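PDB 3CKY: 2-hydroxymethyl glutarate dehydrogenase from Eubacterium barkeri, which catalyses the NAD-dependent interconversion of 2-formylglutarate and (S)-2-hydroxymethylglutarate in the fermentation of nicotinate. Local coordinates for the interface of chains A and B and the interface of chains A and C. Coordinates in Å, arbitrary orientation; residue numbers count along the deposited sequence, not the author numbering. Chains: chain A/B/C, 2-hydroxymethyl glutarate dehydrogenase.

Chain A of this homotetramer meets two neighbours through well-separated patches: the C-alpha centres of contact 1, with chain B, and contact 2, with chain C, lie about 38 Å apart. They share no residue. Contact 1 sets the end of helix 238-255 and the following loop of chain A against helix 260-274 and the start of helix 238-255 of chain B and is mostly polar. Contact 2 sets the short helix 202-210 of chain A against strands 136-141 and 161-165 and the start of helix 169-197 of chain C, and is mostly apolar. Each belongs to a two-fold interface; together they help hold the tetramer.

Contact 1: the interface of chains A and B. Residues chain A 252-253, 256-259; chain B 242, 267, 270-271, 273-274.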
loop_
_atom_site.group_PDB
_atom_site.type_symbol
_atom_site.label_atom_id
_atom_site.label_comp_id
_atom_site.label_asym_id
_atom_site.label_seq_id
_atom_site.Cartn_x
_atom_site.Cartn_y
_atom_site.Cartn_z
ATOM N N GLY A 252 -3.386 -7.271 12.766
ATOM C CA GLY A 252 -2.591 -7.876 11.705
ATOM C C GLY A 252 -1.116 -8.045 12.047
ATOM O O GLY A 252 -0.520 -9.092 11.763
ATOM N N LYS A 253 -0.529 -7.009 12.649
ATOM C CA LYS A 253 0.869 -7.024 13.083
ATOM C C LYS A 253 1.087 -8.066 14.172
ATOM O O LYS A 253 2.037 -8.835 14.107
ATOM C CB LYS A 253 1.301 -5.627 13.573
ATOM C CG LYS A 253 2.635 -5.594 14.348
ATOM C CD LYS A 253 3.159 -4.165 14.557
ATOM C CE LYS A 253 4.608 -4.167 15.128
ATOM N NZ LYS A 253 5.346 -2.828 15.024
ATOM N N ASN A 256 0.650 -11.538 12.606
ATOM C CA ASN A 256 1.395 -11.743 11.349
ATOM C C ASN A 256 0.489 -12.080 10.179
ATOM O O ASN A 256 0.706 -13.057 9.472
ATOM C CB ASN A 256 2.487 -12.802 11.500
ATOM C CG ASN A 256 3.462 -12.465 12.591
ATOM O OD1 ASN A 256 4.082 -11.401 12.580
ATOM N ND2 ASN A 256 3.601 -13.359 13.539
ATOM N N VAL A 257 -0.537 -11.259 9.997
ATOM C CA VAL A 257 -1.450 -11.393 8.874
ATOM C C VAL A 257 -1.377 -10.105 8.058
ATOM O O VAL A 257 -1.783 -9.058 8.546
ATOM C CB VAL A 257 -2.900 -11.614 9.346
ATOM C CG1 VAL A 257 -3.855 -11.614 8.155
ATOM C CG2 VAL A 257 -3.023 -12.923 10.135
ATOM N N PRO A 258 -0.818 -10.169 6.827
ATOM C CA PRO A 258 -0.806 -9.002 5.962
ATOM C C PRO A 258 -2.215 -8.492 5.636
ATOM O O PRO A 258 -3.118 -9.290 5.413
ATOM C CB PRO A 258 -0.123 -9.514 4.689
ATOM C CG PRO A 258 0.639 -10.725 5.107
ATOM C CD PRO A 258 -0.163 -11.332 6.197
ATOM N N LEU A 259 -2.368 -7.166 5.594
ATOM C CA LEU A 259 -3.653 -6.503 5.398
ATOM C C LEU A 259 -3.480 -5.332 4.418
ATOM O O LEU A 259 -3.676 -4.159 4.781
ATOM C CB LEU A 259 -4.186 -5.990 6.740
ATOM C CG LEU A 259 -4.544 -7.002 7.839
ATOM C CD1 LEU A 259 -4.845 -6.301 9.138
ATOM C CD2 LEU A 259 -5.741 -7.844 7.397
ATOM N N HIS B 242 10.545 -3.616 9.930
ATOM C CA HIS B 242 9.096 -3.546 10.064
ATOM C C HIS B 242 8.663 -2.637 11.225
ATOM O O HIS B 242 7.712 -1.849 11.105
ATOM C CB HIS B 242 8.544 -4.953 10.288
ATOM C CG HIS B 242 7.058 -5.000 10.399
ATOM N ND1 HIS B 242 6.235 -4.971 9.291
ATOM C CD2 HIS B 242 6.244 -5.063 11.478
ATOM C CE1 HIS B 242 4.977 -5.024 9.685
ATOM N NE2 HIS B 242 4.952 -5.075 11.004
ATOM N N GLN B 267 3.112 -3.836 4.896
ATOM C CA GLN B 267 2.334 -5.057 4.728
ATOM C C GLN B 267 3.100 -6.146 3.969
ATOM O O GLN B 267 2.933 -7.342 4.248
ATOM C CB GLN B 267 0.992 -4.765 4.057
ATOM C CG GLN B 267 0.067 -3.888 4.885
ATOM C CD GLN B 267 -0.110 -4.357 6.336
ATOM O OE1 GLN B 267 -0.125 -3.554 7.269
ATOM N NE2 GLN B 267 -0.253 -5.649 6.519
ATOM N N GLU B 270 5.316 -7.555 6.472
ATOM C CA GLU B 270 4.488 -8.402 7.331
ATOM C C GLU B 270 4.324 -9.791 6.733
ATOM O O GLU B 270 4.315 -10.794 7.473
ATOM C CB GLU B 270 3.115 -7.782 7.597
ATOM C CG GLU B 270 2.333 -8.509 8.695
ATOM C CD GLU B 270 3.103 -8.581 9.997
ATOM O OE1 GLU B 270 3.292 -7.542 10.638
ATOM O OE2 GLU B 270 3.540 -9.668 10.379
ATOM N N GLY B 271 4.197 -9.851 5.407
ATOM C CA GLY B 271 4.181 -11.117 4.687
ATOM C C GLY B 271 5.415 -11.966 4.978
ATOM O O GLY B 271 5.310 -13.156 5.247
ATOM N N ARG B 273 7.359 -11.721 7.591
ATOM C CA ARG B 273 7.237 -12.143 8.983
ATOM C C ARG B 273 6.258 -13.300 9.146
ATOM O O ARG B 273 6.513 -14.214 9.922
ATOM C CB ARG B 273 6.836 -10.952 9.843
ATOM C CG ARG B 273 7.995 -10.006 10.051
ATOM C CD ARG B 273 7.567 -8.610 10.389
ATOM N NE ARG B 273 6.386 -8.587 11.238
ATOM C CZ ARG B 273 6.373 -8.434 12.561
ATOM N NH1 ARG B 273 7.493 -8.271 13.250
ATOM N NH2 ARG B 273 5.212 -8.428 13.200
ATOM N N ALA B 274 5.158 -13.265 8.395
ATOM C CA ALA B 274 4.195 -14.366 8.366
ATOM C C ALA B 274 4.838 -15.678 7.899
ATOM O O ALA B 274 4.445 -16.758 8.336
ATOM C CB ALA B 274 3.012 -14.013 7.480
HETATM O O HOH W 1 -0.785 -6.746 9.014
HETATM O O HOH W 2 5.115 -2.159 12.408
#
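A charged pair within chain B faces the end of an A helix. B:Glu270, with CG anti to the backbone N (chi1 -169°) and its chain bent at chi2, forms a salt bridge to B:Arg273, whose NE lies 3.2 Å from OE2. The carboxylate oxygen is met from above its plane, while it lies close to the guanidinium plane. B:Arg273 turns one face to the ring of B:His242, whose CD2 stands 3.5 Å above that plane over its centre, and this cover should help fix its rotation. At the guanidinium edge, in plane, comes the carbonyl O of A:Lys253.

Two amides need a second reading. OD1 of A:Asn256 stands 2.9 Å from OE2 of B:Glu270, a clash of two acceptors as modelled; the side chains cross at about a right angle. Turning the amide over would offer its NH2 to the carboxylate, but would also set it against NH2 of B:Arg273, which lies 3.2 Å from OD1 as modelled, so the coordinates alone do not settle the orientation. Likewise NE2 of B:Gln267 is 2.8 Å from the backbone N of A:Leu259, two donors, and the flipped amide could accept that N-H instead.

Water extends the polar network at two points. Water 1 links the B:Gln267 amide to the carbonyl O of A:Val257, 2.6 Å from the water. The extended A:Lys253 chain slides past B:His242 in the opposite direction and brings its terminal amine NZ 2.7 Å from water 2, which also reaches the carbonyl O of B:His242.

Apolar packing is light. The ring of A:Pro258 sets CG 3.6 Å from CA of B:Gly271, and CB of A:Asn256 lies against the backbone of B:Ala274.

The A side is the C-terminal end of helix 238-255 and the loop leading to helix 260-274; the B side is one flank of helix 260-274 plus the start of helix 238-255, where B:His242 directly precedes the predicted NAD-binding B:Lys243.

Contact 2: the interface of chains A and C. Residues chain A 200, 204-205, 207-208; chain C 139, 162, 164, 169, 173.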
loop_
_atom_site.group_PDB
_atom_site.type_symbol
_atom_site.label_atom_id
_atom_site.label_comp_id
_atom_site.label_asym_id
_atom_site.label_seq_id
_atom_site.Cartn_x
_atom_site.Cartn_y
_atom_site.Cartn_z
ATOM N N LEU A 200 -21.311 8.909 -15.937
ATOM C CA LEU A 200 -22.433 8.328 -15.198
ATOM C C LEU A 200 -22.915 9.308 -14.151
ATOM O O LEU A 200 -22.120 9.969 -13.493
ATOM C CB LEU A 200 -22.018 7.037 -14.481
ATOM C CG LEU A 200 -21.547 5.904 -15.390
ATOM C CD1 LEU A 200 -20.997 4.754 -14.568
ATOM C CD2 LEU A 200 -22.662 5.419 -16.324
ATOM N N THR A 204 -27.683 6.849 -11.499
ATOM C CA THR A 204 -27.546 5.689 -12.364
ATOM C C THR A 204 -26.730 4.604 -11.685
ATOM O O THR A 204 -27.100 3.441 -11.713
ATOM C CB THR A 204 -26.891 6.056 -13.700
ATOM O OG1 THR A 204 -27.656 7.088 -14.333
ATOM C CG2 THR A 204 -26.814 4.814 -14.625
ATOM N N MET A 205 -25.631 5.008 -11.059
ATOM C CA MET A 205 -24.777 4.080 -10.334
ATOM C C MET A 205 -25.457 3.489 -9.110
ATOM O O MET A 205 -25.372 2.296 -8.876
ATOM C CB MET A 205 -23.457 4.751 -9.945
ATOM C CG MET A 205 -22.507 4.919 -11.124
ATOM S SD MET A 205 -20.877 5.574 -10.664
ATOM C CE MET A 205 -21.258 7.285 -10.278
ATOM N N GLU A 207 -28.679 3.105 -8.644
ATOM C CA GLU A 207 -29.715 2.227 -9.129
ATOM C C GLU A 207 -29.115 0.908 -9.570
ATOM O O GLU A 207 -29.547 -0.139 -9.131
ATOM C CB GLU A 207 -30.453 2.868 -10.288
ATOM C CG GLU A 207 -31.630 2.052 -10.763
ATOM C CD GLU A 207 -32.291 2.654 -11.980
ATOM O OE1 GLU A 207 -31.681 3.564 -12.606
ATOM O OE2 GLU A 207 -33.421 2.210 -12.315
ATOM N N ILE A 208 -28.102 0.961 -10.424
ATOM C CA ILE A 208 -27.591 -0.246 -11.066
ATOM C C ILE A 208 -26.681 -1.062 -10.150
ATOM O O ILE A 208 -26.893 -2.251 -9.973
ATOM C CB ILE A 208 -26.908 0.094 -12.418
ATOM C CG1 ILE A 208 -27.985 0.525 -13.422
ATOM C CG2 ILE A 208 -26.125 -1.097 -12.947
ATOM C CD1 ILE A 208 -27.454 1.032 -14.714
ATOM N N MET C 139 -26.869 -3.692 -19.569
ATOM C CA MET C 139 -26.594 -2.280 -19.341
ATOM C C MET C 139 -26.252 -1.629 -20.674
ATOM O O MET C 139 -25.240 -1.948 -21.282
ATOM C CB MET C 139 -25.449 -2.131 -18.328
ATOM C CG MET C 139 -25.772 -2.692 -16.940
ATOM S SD MET C 139 -24.375 -3.562 -16.158
ATOM C CE MET C 139 -24.213 -4.990 -17.237
ATOM N N TYR C 162 -31.284 -1.990 -18.622
ATOM C CA TYR C 162 -31.031 -0.613 -18.217
ATOM C C TYR C 162 -30.528 0.218 -19.381
ATOM O O TYR C 162 -29.587 -0.173 -20.069
ATOM C CB TYR C 162 -29.994 -0.567 -17.102
ATOM C CG TYR C 162 -30.474 -1.119 -15.788
ATOM C CD1 TYR C 162 -31.169 -0.312 -14.884
ATOM C CD2 TYR C 162 -30.224 -2.441 -15.435
ATOM C CE1 TYR C 162 -31.604 -0.809 -13.668
ATOM C CE2 TYR C 162 -30.655 -2.950 -14.215
ATOM C CZ TYR C 162 -31.345 -2.131 -13.337
ATOM O OH TYR C 162 -31.776 -2.634 -12.129
ATOM N N VAL C 164 -28.528 3.013 -19.427
ATOM C CA VAL C 164 -27.668 3.636 -18.420
ATOM C C VAL C 164 -27.134 5.005 -18.846
ATOM O O VAL C 164 -26.666 5.782 -18.014
ATOM C CB VAL C 164 -26.456 2.715 -18.066
ATOM C CG1 VAL C 164 -26.926 1.305 -17.714
ATOM C CG2 VAL C 164 -25.495 2.646 -19.209
ATOM N N ALA C 169 -21.184 4.828 -21.611
ATOM C CA ALA C 169 -21.653 4.848 -20.191
ATOM C C ALA C 169 -22.054 3.430 -19.744
ATOM O O ALA C 169 -21.937 3.062 -18.571
ATOM C CB ALA C 169 -22.828 5.797 -20.027
ATOM N N VAL C 173 -20.451 1.677 -16.463
ATOM C CA VAL C 173 -21.153 1.238 -15.258
ATOM C C VAL C 173 -20.794 -0.217 -14.876
ATOM O O VAL C 173 -20.628 -0.537 -13.699
ATOM C CB VAL C 173 -22.699 1.473 -15.340
ATOM C CG1 VAL C 173 -23.382 0.395 -16.171
ATOM C CG2 VAL C 173 -23.312 1.541 -13.929
HETATM O O HOH W 3 -25.899 7.948 -16.098
#
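A:Ile208, on helix 202-210, fills the middle of this apolar subunit contact of the two-domain beta-hydroxyacid dehydrogenase (HIBADH-related) family, reaching toward C:Tyr162 tip to tip. Its CG1 branch lies beside the backbone N, anti to the carbonyl carbon (chi1 -70°), and comes over one face of the C:Tyr162 ring, 3.8 Å from the ring centroid and offset toward the rim, as a CH-pi contact. The terminal CD1 continues outward in an extended chain and packs between CB of the tyrosine and the side chain of C:Val164, which it crosses at about a right angle. The other branch, CG2, points to the opposite flank and meets CG2 of C:Val173 at 4.0 Å, again in a crossed arrangement. An alanine in place of C:Tyr162 would remove the ring face under A:Ile208 CG1 and the ring edge beside A:Glu207, and would probably loosen the packing of helix 202-210 against chain C.

Next to this core, A:Leu200, in the loop just ahead of the helix, splits its two methyls over the first turns of helix 169-197 of chain C. CD1 lies 3.6 Å from CA of C:Val173, while CD2 touches CB of C:Ala169 at 3.7 Å. C:Val173 immediately precedes the predicted catalytic lysine, C:Lys174, on that helix.

Toward the rim, A:Glu207 runs out extended, CG anti to its backbone N (chi1 -175°), and crosses the tyrosine obliquely. Its carboxylate stands nearly perpendicular to the ring, 87° between planes, with OE2 at the ring edge, in plane, 3.8 Å from CE1. On the other side A:Thr204 places its CG2 methyl 4.0 Å from CB of C:Val164. The hydroxyl OG1 turns instead to water 3, at 2.6 Å, which lies 3.0 Å from the carbonyl O of C:Val164 and so bridges the subunits at the end of strand 161-165.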